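Local coordinates for conjugal transfer protein TRWB (Escherichia coli, PDB 1E9R) that probably acts in bacterial conjugation as a ring-forming, DNA-binding P-loop coupling protein resembling ring helicases and F1-ATPase, at residues Ala261-Val266 and Ala289-Leu294; Leu309-Gly314 and Ala335-Leu340; Gln316-Leu321 and Pro350-Asp355; Gln320-Asp323 and Glu329-Thr332. One frame throughout, in Å; residues are numbered along the deposited sequence.

Contact 1. Residues Ala261-Val266 and Ala289-Leu294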
# COMPACT_ATOMS: atom_id res chain seq x y z
N ALA B 261 -10.18 14.74 -26.00
CA ALA B 261 -11.58 14.69 -26.36
C ALA B 261 -11.75 14.16 -27.78
O ALA B 261 -12.59 13.29 -28.04
CB ALA B 261 -12.20 16.08 -26.25
N TRP B 262 -10.96 14.68 -28.71
CA TRP B 262 -11.08 14.25 -30.09
C TRP B 262 -10.77 12.77 -30.24
O TRP B 262 -11.56 12.02 -30.83
CB TRP B 262 -10.16 15.08 -31.00
CG TRP B 262 -10.68 16.48 -31.25
CD1 TRP B 262 -11.99 16.88 -31.31
CD2 TRP B 262 -9.89 17.66 -31.46
NE1 TRP B 262 -12.06 18.22 -31.55
CE2 TRP B 262 -10.79 18.73 -31.65
CE3 TRP B 262 -8.52 17.91 -31.52
CZ2 TRP B 262 -10.36 20.05 -31.88
CZ3 TRP B 262 -8.08 19.22 -31.75
CH2 TRP B 262 -9.01 20.27 -31.93
N VAL B 263 -9.64 12.34 -29.69
CA VAL B 263 -9.27 10.94 -29.77
C VAL B 263 -10.41 10.05 -29.25
O VAL B 263 -10.74 9.03 -29.85
CB VAL B 263 -8.00 10.65 -28.97
CG1 VAL B 263 -7.74 9.16 -28.92
CG2 VAL B 263 -6.82 11.38 -29.60
N ASP B 264 -11.01 10.44 -28.13
CA ASP B 264 -12.09 9.66 -27.54
C ASP B 264 -13.34 9.71 -28.41
O ASP B 264 -14.07 8.73 -28.51
CB ASP B 264 -12.42 10.17 -26.13
CG ASP B 264 -13.24 9.18 -25.35
OD1 ASP B 264 -12.63 8.20 -24.87
OD2 ASP B 264 -14.47 9.35 -25.23
N VAL B 265 -13.59 10.85 -29.05
CA VAL B 265 -14.75 10.96 -29.92
C VAL B 265 -14.59 9.91 -31.01
O VAL B 265 -15.56 9.23 -31.36
CB VAL B 265 -14.85 12.34 -30.59
CG1 VAL B 265 -15.94 12.32 -31.66
CG2 VAL B 265 -15.17 13.40 -29.54
N VAL B 266 -13.38 9.78 -31.55
CA VAL B 266 -13.14 8.79 -32.60
C VAL B 266 -13.39 7.38 -32.07
O VAL B 266 -14.06 6.59 -32.72
CB VAL B 266 -11.69 8.87 -33.14
CG1 VAL B 266 -11.41 7.69 -34.07
CG2 VAL B 266 -11.49 10.17 -33.90
N ALA B 289 0.46 7.82 -23.20
CA ALA B 289 0.43 8.39 -21.86
C ALA B 289 0.41 9.93 -21.77
O ALA B 289 0.41 10.49 -20.68
CB ALA B 289 1.60 7.84 -21.04
N SER B 290 0.40 10.62 -22.92
CA SER B 290 0.35 12.08 -22.95
C SER B 290 -1.08 12.57 -22.99
O SER B 290 -1.35 13.74 -22.71
CB SER B 290 1.09 12.63 -24.17
OG SER B 290 2.48 12.63 -23.93
N LEU B 291 -1.98 11.67 -23.37
CA LEU B 291 -3.39 12.00 -23.43
C LEU B 291 -3.96 11.77 -22.04
O LEU B 291 -3.27 11.24 -21.17
CB LEU B 291 -4.11 11.10 -24.44
CG LEU B 291 -3.69 11.17 -25.92
CD1 LEU B 291 -4.51 10.19 -26.72
CD2 LEU B 291 -3.90 12.57 -26.45
N GLU B 292 -5.20 12.18 -21.80
CA GLU B 292 -5.81 11.94 -20.49
C GLU B 292 -6.26 10.48 -20.43
O GLU B 292 -6.10 9.72 -21.40
CB GLU B 292 -7.01 12.87 -20.26
CG GLU B 292 -6.67 14.35 -20.22
CD GLU B 292 -7.38 15.11 -19.09
OE1 GLU B 292 -7.94 14.46 -18.18
OE2 GLU B 292 -7.35 16.36 -19.10
N LYS B 293 -6.83 10.09 -19.29
CA LYS B 293 -7.32 8.73 -19.15
C LYS B 293 -8.60 8.63 -19.98
O LYS B 293 -9.68 9.02 -19.52
CB LYS B 293 -7.60 8.45 -17.68
CG LYS B 293 -8.15 7.07 -17.40
CD LYS B 293 -8.22 6.81 -15.91
CE LYS B 293 -8.77 5.43 -15.62
NZ LYS B 293 -8.62 5.11 -14.18
N LEU B 294 -8.48 8.14 -21.21
CA LEU B 294 -9.62 8.03 -22.12
C LEU B 294 -10.68 7.03 -21.66
O LEU B 294 -10.37 5.94 -21.19
CB LEU B 294 -9.13 7.67 -23.52
CG LEU B 294 -8.05 8.60 -24.05
CD1 LEU B 294 -7.67 8.19 -25.46
CD2 LEU B 294 -8.54 10.04 -24.04

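Contact 2. Residues Leu309-Gly314 and Ala335-Leu340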
# COMPACT_ATOMS: atom_id res chain seq x y z
N LEU B 309 -11.10 -0.99 -37.18
CA LEU B 309 -10.22 -0.10 -36.44
C LEU B 309 -8.88 -0.76 -36.19
O LEU B 309 -8.81 -1.90 -35.70
CB LEU B 309 -10.85 0.27 -35.10
CG LEU B 309 -10.43 1.54 -34.34
CD1 LEU B 309 -9.93 1.15 -32.96
CD2 LEU B 309 -9.39 2.33 -35.12
N ARG B 310 -7.82 -0.03 -36.54
CA ARG B 310 -6.45 -0.49 -36.38
C ARG B 310 -5.72 0.61 -35.64
O ARG B 310 -5.52 1.70 -36.18
CB ARG B 310 -5.80 -0.70 -37.75
CG ARG B 310 -6.50 -1.74 -38.59
CD ARG B 310 -6.31 -1.46 -40.07
NE ARG B 310 -6.44 -2.67 -40.89
CZ ARG B 310 -7.56 -3.37 -41.03
NH1 ARG B 310 -8.68 -3.00 -40.41
NH2 ARG B 310 -7.56 -4.46 -41.80
N VAL B 311 -5.33 0.33 -34.40
CA VAL B 311 -4.63 1.32 -33.59
C VAL B 311 -3.13 1.06 -33.44
O VAL B 311 -2.71 -0.08 -33.23
CB VAL B 311 -5.25 1.43 -32.17
CG1 VAL B 311 -4.57 2.55 -31.38
CG2 VAL B 311 -6.75 1.66 -32.28
N VAL B 312 -2.34 2.12 -33.56
CA VAL B 312 -0.90 2.03 -33.41
C VAL B 312 -0.58 3.12 -32.41
O VAL B 312 -0.83 4.30 -32.66
CB VAL B 312 -0.16 2.32 -34.73
CG1 VAL B 312 1.34 2.27 -34.51
CG2 VAL B 312 -0.58 1.32 -35.79
N ALA B 313 -0.04 2.73 -31.26
CA ALA B 313 0.26 3.70 -30.22
C ALA B 313 1.69 3.61 -29.74
O ALA B 313 2.23 2.53 -29.54
CB ALA B 313 -0.70 3.50 -29.03
N GLY B 314 2.31 4.77 -29.58
CA GLY B 314 3.67 4.82 -29.09
C GLY B 314 3.58 4.94 -27.58
O GLY B 314 2.59 5.49 -27.07
N ALA B 335 -2.47 -4.71 -22.53
CA ALA B 335 -2.82 -6.06 -22.93
C ALA B 335 -3.83 -6.07 -24.07
O ALA B 335 -4.13 -7.13 -24.63
CB ALA B 335 -3.37 -6.83 -21.73
N SER B 336 -4.36 -4.90 -24.41
CA SER B 336 -5.34 -4.80 -25.48
C SER B 336 -4.69 -4.69 -26.86
O SER B 336 -5.36 -4.80 -27.88
CB SER B 336 -6.28 -3.63 -25.22
OG SER B 336 -7.03 -3.89 -24.04
N PHE B 337 -3.38 -4.48 -26.87
CA PHE B 337 -2.63 -4.43 -28.12
C PHE B 337 -1.99 -5.83 -28.20
O PHE B 337 -1.30 -6.25 -27.26
CB PHE B 337 -1.53 -3.38 -28.06
CG PHE B 337 -2.03 -1.98 -27.95
CD1 PHE B 337 -2.59 -1.51 -26.77
CD2 PHE B 337 -1.89 -1.09 -29.02
CE1 PHE B 337 -2.99 -0.20 -26.65
CE2 PHE B 337 -2.30 0.22 -28.90
CZ PHE B 337 -2.84 0.67 -27.72
N ARG B 338 -2.21 -6.53 -29.30
CA ARG B 338 -1.68 -7.88 -29.47
C ARG B 338 -0.29 -7.97 -30.12
O ARG B 338 0.40 -8.98 -29.97
CB ARG B 338 -2.69 -8.73 -30.25
CG ARG B 338 -4.03 -8.87 -29.54
CD ARG B 338 -3.84 -9.57 -28.19
NE ARG B 338 -3.15 -10.84 -28.38
CZ ARG B 338 -3.68 -11.92 -28.95
NH1 ARG B 338 -4.93 -11.89 -29.40
NH2 ARG B 338 -2.96 -13.02 -29.10
N SER B 339 0.13 -6.94 -30.85
CA SER B 339 1.46 -6.95 -31.46
C SER B 339 2.31 -5.92 -30.73
O SER B 339 1.81 -4.86 -30.34
CB SER B 339 1.39 -6.61 -32.96
OG SER B 339 0.88 -7.69 -33.72
N LEU B 340 3.58 -6.24 -30.54
CA LEU B 340 4.49 -5.36 -29.81
C LEU B 340 5.82 -5.07 -30.51
O LEU B 340 6.35 -5.90 -31.24
CB LEU B 340 4.78 -5.98 -28.44
CG LEU B 340 5.97 -5.47 -27.61
CD1 LEU B 340 5.65 -4.12 -27.02
CD2 LEU B 340 6.28 -6.47 -26.51

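Contact 3. Residues Gln316-Leu321 and Pro350-Asp355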
# COMPACT_ATOMS: atom_id res chain seq x y z
N GLN B 316 6.43 5.78 -24.44
CA GLN B 316 7.80 5.94 -23.99
C GLN B 316 8.03 5.44 -22.56
O GLN B 316 9.11 4.94 -22.25
CB GLN B 316 8.26 7.40 -24.09
CG GLN B 316 7.78 8.27 -22.97
CD GLN B 316 8.60 9.54 -22.82
OE1 GLN B 316 8.84 10.25 -23.80
NE2 GLN B 316 9.03 9.83 -21.59
N SER B 317 7.02 5.57 -21.70
CA SER B 317 7.14 5.12 -20.31
C SER B 317 5.93 4.33 -19.85
O SER B 317 4.82 4.85 -19.82
CB SER B 317 7.33 6.32 -19.37
OG SER B 317 7.42 5.89 -18.02
N THR B 318 6.15 3.07 -19.50
CA THR B 318 5.06 2.22 -19.04
C THR B 318 4.63 2.73 -17.65
O THR B 318 3.48 2.57 -17.21
CB THR B 318 5.52 0.74 -18.97
OG1 THR B 318 4.46 -0.07 -18.46
CG2 THR B 318 6.76 0.60 -18.09
N SER B 319 5.59 3.37 -16.99
CA SER B 319 5.39 3.93 -15.67
C SER B 319 4.44 5.12 -15.74
O SER B 319 3.58 5.31 -14.87
CB SER B 319 6.75 4.36 -15.12
OG SER B 319 6.59 5.10 -13.93
N GLN B 320 4.60 5.92 -16.79
CA GLN B 320 3.77 7.11 -16.99
C GLN B 320 2.34 6.70 -17.26
O GLN B 320 1.42 7.38 -16.84
CB GLN B 320 4.29 7.93 -18.15
CG GLN B 320 3.70 9.32 -18.21
CD GLN B 320 4.13 10.08 -19.45
OE1 GLN B 320 5.12 9.72 -20.13
NE2 GLN B 320 3.40 11.16 -19.76
N LEU B 321 2.17 5.59 -17.97
CA LEU B 321 0.84 5.08 -18.30
C LEU B 321 0.13 4.61 -17.02
O LEU B 321 -1.09 4.75 -16.88
CB LEU B 321 0.94 3.92 -19.27
CG LEU B 321 -0.40 3.45 -19.83
CD1 LEU B 321 -1.01 4.57 -20.69
CD2 LEU B 321 -0.20 2.16 -20.65
N PRO B 350 16.47 0.40 -15.52
CA PRO B 350 16.59 -1.07 -15.54
C PRO B 350 15.28 -1.81 -15.32
O PRO B 350 15.13 -2.97 -15.73
CB PRO B 350 17.62 -1.35 -14.45
CG PRO B 350 17.43 -0.20 -13.49
CD PRO B 350 17.26 0.98 -14.42
N LYS B 351 14.32 -1.14 -14.67
CA LYS B 351 13.03 -1.78 -14.41
C LYS B 351 12.23 -1.98 -15.70
O LYS B 351 11.57 -3.00 -15.89
CB LYS B 351 12.21 -0.97 -13.40
CG LYS B 351 10.90 -1.66 -13.07
CD LYS B 351 10.07 -0.93 -12.01
CE LYS B 351 8.72 -1.65 -11.80
NZ LYS B 351 7.76 -0.91 -10.93
N THR B 352 12.29 -0.99 -16.58
CA THR B 352 11.57 -1.09 -17.83
C THR B 352 12.29 -2.07 -18.75
O THR B 352 11.66 -2.79 -19.52
CB THR B 352 11.47 0.27 -18.51
OG1 THR B 352 10.61 1.11 -17.72
CG2 THR B 352 10.88 0.13 -19.91
N ASN B 353 13.62 -2.11 -18.66
CA ASN B 353 14.38 -3.03 -19.50
C ASN B 353 14.06 -4.47 -19.10
O ASN B 353 13.95 -5.35 -19.95
CB ASN B 353 15.86 -2.73 -19.38
CG ASN B 353 16.22 -1.38 -19.97
OD1 ASN B 353 15.67 -0.99 -21.00
ND2 ASN B 353 17.14 -0.67 -19.32
N GLU B 354 13.91 -4.70 -17.80
CA GLU B 354 13.56 -6.02 -17.32
C GLU B 354 12.15 -6.37 -17.81
O GLU B 354 11.87 -7.50 -18.19
CB GLU B 354 13.60 -6.04 -15.80
CG GLU B 354 12.82 -7.20 -15.19
CD GLU B 354 13.41 -8.55 -15.53
OE1 GLU B 354 14.58 -8.62 -15.96
OE2 GLU B 354 12.68 -9.55 -15.36
N ASP B 355 11.27 -5.39 -17.79
CA ASP B 355 9.89 -5.52 -18.24
C ASP B 355 9.88 -5.91 -19.73
O ASP B 355 9.21 -6.86 -20.13
CB ASP B 355 9.18 -4.16 -18.01
CG ASP B 355 7.69 -4.16 -18.36
OD1 ASP B 355 7.11 -5.22 -18.69
OD2 ASP B 355 7.10 -3.06 -18.30

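Contact 4. Residues Gln320-Asp323 and Glu329-Thr332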
# COMPACT_ATOMS: atom_id res chain seq x y z
N GLN B 320 4.60 5.92 -16.79
CA GLN B 320 3.77 7.11 -16.99
C GLN B 320 2.34 6.70 -17.26
O GLN B 320 1.42 7.38 -16.84
CB GLN B 320 4.29 7.93 -18.15
CG GLN B 320 3.70 9.32 -18.21
CD GLN B 320 4.13 10.08 -19.45
OE1 GLN B 320 5.12 9.72 -20.13
NE2 GLN B 320 3.40 11.16 -19.76
N LEU B 321 2.17 5.59 -17.97
CA LEU B 321 0.84 5.08 -18.30
C LEU B 321 0.13 4.61 -17.02
O LEU B 321 -1.09 4.75 -16.88
CB LEU B 321 0.94 3.92 -19.27
CG LEU B 321 -0.40 3.45 -19.83
CD1 LEU B 321 -1.01 4.57 -20.69
CD2 LEU B 321 -0.20 2.16 -20.65
N ASP B 322 0.91 4.05 -16.10
CA ASP B 322 0.35 3.57 -14.83
C ASP B 322 -0.14 4.78 -14.09
O ASP B 322 -1.17 4.73 -13.43
CB ASP B 322 1.40 2.86 -13.97
CG ASP B 322 1.76 1.48 -14.50
OD1 ASP B 322 0.93 0.88 -15.22
OD2 ASP B 322 2.86 0.98 -14.17
N ASP B 323 0.60 5.87 -14.20
CA ASP B 323 0.23 7.10 -13.52
C ASP B 323 -1.07 7.70 -14.06
O ASP B 323 -1.86 8.25 -13.30
CB ASP B 323 1.37 8.11 -13.64
CG ASP B 323 1.44 9.02 -12.45
OD1 ASP B 323 1.51 8.49 -11.32
OD2 ASP B 323 1.44 10.25 -12.63
N GLU B 329 -5.74 -0.80 -14.69
CA GLU B 329 -6.29 -0.43 -15.96
C GLU B 329 -5.24 -0.23 -17.05
O GLU B 329 -5.50 -0.47 -18.22
CB GLU B 329 -7.13 0.82 -15.76
CG GLU B 329 -7.97 1.20 -16.95
CD GLU B 329 -9.13 2.10 -16.57
OE1 GLU B 329 -9.44 2.22 -15.35
OE2 GLU B 329 -9.74 2.68 -17.50
N ALA B 330 -4.04 0.20 -16.65
CA ALA B 330 -2.94 0.41 -17.59
C ALA B 330 -2.47 -0.93 -18.14
O ALA B 330 -2.10 -1.03 -19.30
CB ALA B 330 -1.78 1.12 -16.91
N GLN B 331 -2.48 -1.95 -17.30
CA GLN B 331 -2.07 -3.28 -17.72
C GLN B 331 -3.07 -3.80 -18.74
O GLN B 331 -2.70 -4.32 -19.79
CB GLN B 331 -2.03 -4.21 -16.53
CG GLN B 331 -1.60 -5.62 -16.86
CD GLN B 331 -1.74 -6.53 -15.66
OE1 GLN B 331 -1.92 -6.05 -14.53
NE2 GLN B 331 -1.64 -7.84 -15.88
N THR B 332 -4.35 -3.66 -18.40
CA THR B 332 -5.43 -4.11 -19.26
C THR B 332 -5.35 -3.40 -20.61
O THR B 332 -5.62 -4.01 -21.65
CB THR B 332 -6.78 -3.80 -18.65
OG1 THR B 332 -6.86 -4.44 -17.37
CG2 THR B 332 -7.90 -4.30 -19.56

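Contact 1. Residues Ala261-Val266 and Ala289-Leu294
Val263 presents both of its methyls to a pair of leucines on the facing loop. Its CG1 lies 3.6 Å from Leu294 CD1. Its CG2 lies 3.9 Å from Leu291 CD1, which also comes within 4.0 Å of Val263 CG1. The Leu291 methyl therefore sits over the fork of the valine, touching both branches. The two leucines approach it differently. The Leu294 side chain runs at about a right angle to Val263, whereas Leu291 comes in on a slant. In Val263, CG1 is trans to the backbone N (chi1 173°), which sends this branch towards the leucine methyls.

Asp264, the next residue of the helix, runs antiparallel alongside Leu294. Its OD1 approaches Leu294 CB at 3.8 Å, which is packing and not a polar bond. The carboxylate is satisfied just beyond: OD1 accepts from the backbone N of Ser296, and OD2 is hydrogen-bonded to Ser133 OG. Asp264 is buried, so these two bonds probably fix its rotation. The OD1 bond also ties the helix to the residues just after Leu294.

Leu291 packs further on Ile259 and Ser260, earlier in the same helix, and the loop backbone is held by Ser260 OG at Glu292 N and by Tyr325 OH at Leu294 N.

The contact thus seats the loop between strand 281-285 and helix 297-303 on helix 252-269. Strand 281-285 and the acidic residue Glu287 after it are consistent with a Walker B element, so this is probably the loop behind that element, packed on a neighbouring helix of the P-loop NTPase fold.

Contact 2. Residues Leu309-Gly314 and Ala335-Leu340
Val311 and Ala313 of strand 309-315 receive the ring of Phe337 in a parallel beta-alpha-beta crossover of the P-loop NTPase sheet. The chain leaves this strand, passes through two short helices and returns as strand 339-342. Strand 56-59 lies between the two, so the contact is made by a side chain reaching past it. Phe337 touches His55 and Leu57 on the way.

Along the first segment, Val311 comes first. Its CA is 8.2 Å from Phe337 CA, and side chains alone bridge that distance. Its CG1 reaches Phe337 CE2 at 4.1 Å, with the two side chains at a slant. Leu301 of helix 297-303 packs on both Val311 and Phe337 and so covers the pair. Val312 is turned away. Ala313 faces the ring again, and its small CB allows a closer approach than Val311 makes.

Phe337 lies just before strand 339-342. Its CG is trans to the carbonyl carbon (chi1 -65°), and the ring extends towards strand 309-315. Phe337 O is hydrogen-bonded to Ser346 OG and Thr348 OG1 of the second subunit, and Arg338 forms a salt bridge with Asp402 of that subunit. Ala313 CB comes obliquely to the far end of the ring, 3.7 Å from Phe337 CE2 and 3.8 Å from Phe337 CZ.

Contact 3. Residues Gln316-Leu321 and Pro350-Asp355
This contact joins the N-capped start of helix 318-325 to the first turns of helix 350-360, at a subunit interface of the P-loop core. Thr318, in the first turn, carries it alone on its side. Its methyl CG2 lies 3.7 Å from Asp355 OD2 and 3.9 Å from Thr352 OG1. Thr352 and Asp355 are three residues apart and present one face of their helix. The methyl is thus set against two oxygens, and the contact is van der Waals in kind.

The side chains approach differently. Asp355 meets Thr318 from the opposite direction. Thr352 slides past Thr318 antiparallel. Thr318 OG1 is trans to the backbone N (chi1 177°). This places CG2 between the backbone N and the carbonyl carbon, and it is the methyl that meets the two oxygens. The hydroxyl of Thr318 stays 4.0 Å from Asp355 OD2, too long for a bond. The Thr352 hydroxyl has its partner in Asp349 OD2, close by in its own chain.

Ser317 is the N-cap. Its OG accepts from Gln320 N at 3.1 Å (146°) and, weakly and with more bend, from Ser319 N at 3.3 Å. The same OG is hydrogen-bonded to Thr332 OG1 of the third subunit, and Ser319 OG to Lys328 O there. The cap of this helix is therefore also an intersubunit link.

The arrangement is a serine-capped helix start, just after a core strand, packed against a second helix at the subunit interface of a ring of P-loop NTPase domains.

Contact 4. Residues Gln320-Asp323 and Glu329-Thr332
Ala330 CB packs against both Leu321 and Asp322 where two short consecutive helices face each other. The backbones come close, with Asp322 CA 5.3 Å from Ala330 CA. A residue as small as alanine suits that spacing.

The apolar part is between Leu321 and Ala330. Leu321 CG lies 4.0 Å from Ala330 CB. Its CD2 lies 4.2 Å from the same methyl and 4.0 Å from Ala330 O. Leu321 CG is trans to its backbone N (chi1 -171°), and the branched end lies against helix 327-334, where it also packs on Arg334.

Oxygens supply the second kind of contact. Leu321 O is 3.7 Å from Ala330 CB. Asp322 OD1 comes nearer still, at 3.2 Å from Ala330 CB, a tight packing contact without a polar bond. The Asp322 side chain starts off to one side, and its carboxylate swings back to the methyl.

The polar partners lie outside the pair. Asp322 OD2 forms a salt bridge with Lys328 NZ of the third subunit, which would help to hold the carboxylate in place. Its OD1 makes a long, weak ion pair with Arg334. Next to Ala330, Gln331 NE2 is hydrogen-bonded to Asp349 OD1 of the second subunit. The helix pair therefore meets a different neighbour through each of these two residues.

The arrangement is a pair of consecutive short helices joined by a tight turn, here the helical part of the crossover between parallel strands 309-315 and 339-342 of the P-loop fold.

How the contacts relate
Contacts 2, 3 and 4 follow one path in the chain: strand 309-315, the two short helices, then strand 339-342 and helix 350-360. Contacts 3 and 4 share Gln320 and Leu321, with centres about 11 Å apart. Contact 4 lies within the crossover that contact 2 spans, from strand 309-315 to the loop before strand 339-342, about 14 Å between centres. Contact 1 meets this helix pair through its loop: Ala289 CB packs 3.8 Å from Leu321 N, and Lys293 NZ makes a weak ion pair with Glu329 OE1. Contacts 2, 3 and 4 also touch other subunits. Thr352 in contact 3 lies near, without touching, the presumed P-loop (Gly60 to Ser67), whose backbone amides bind sulfate.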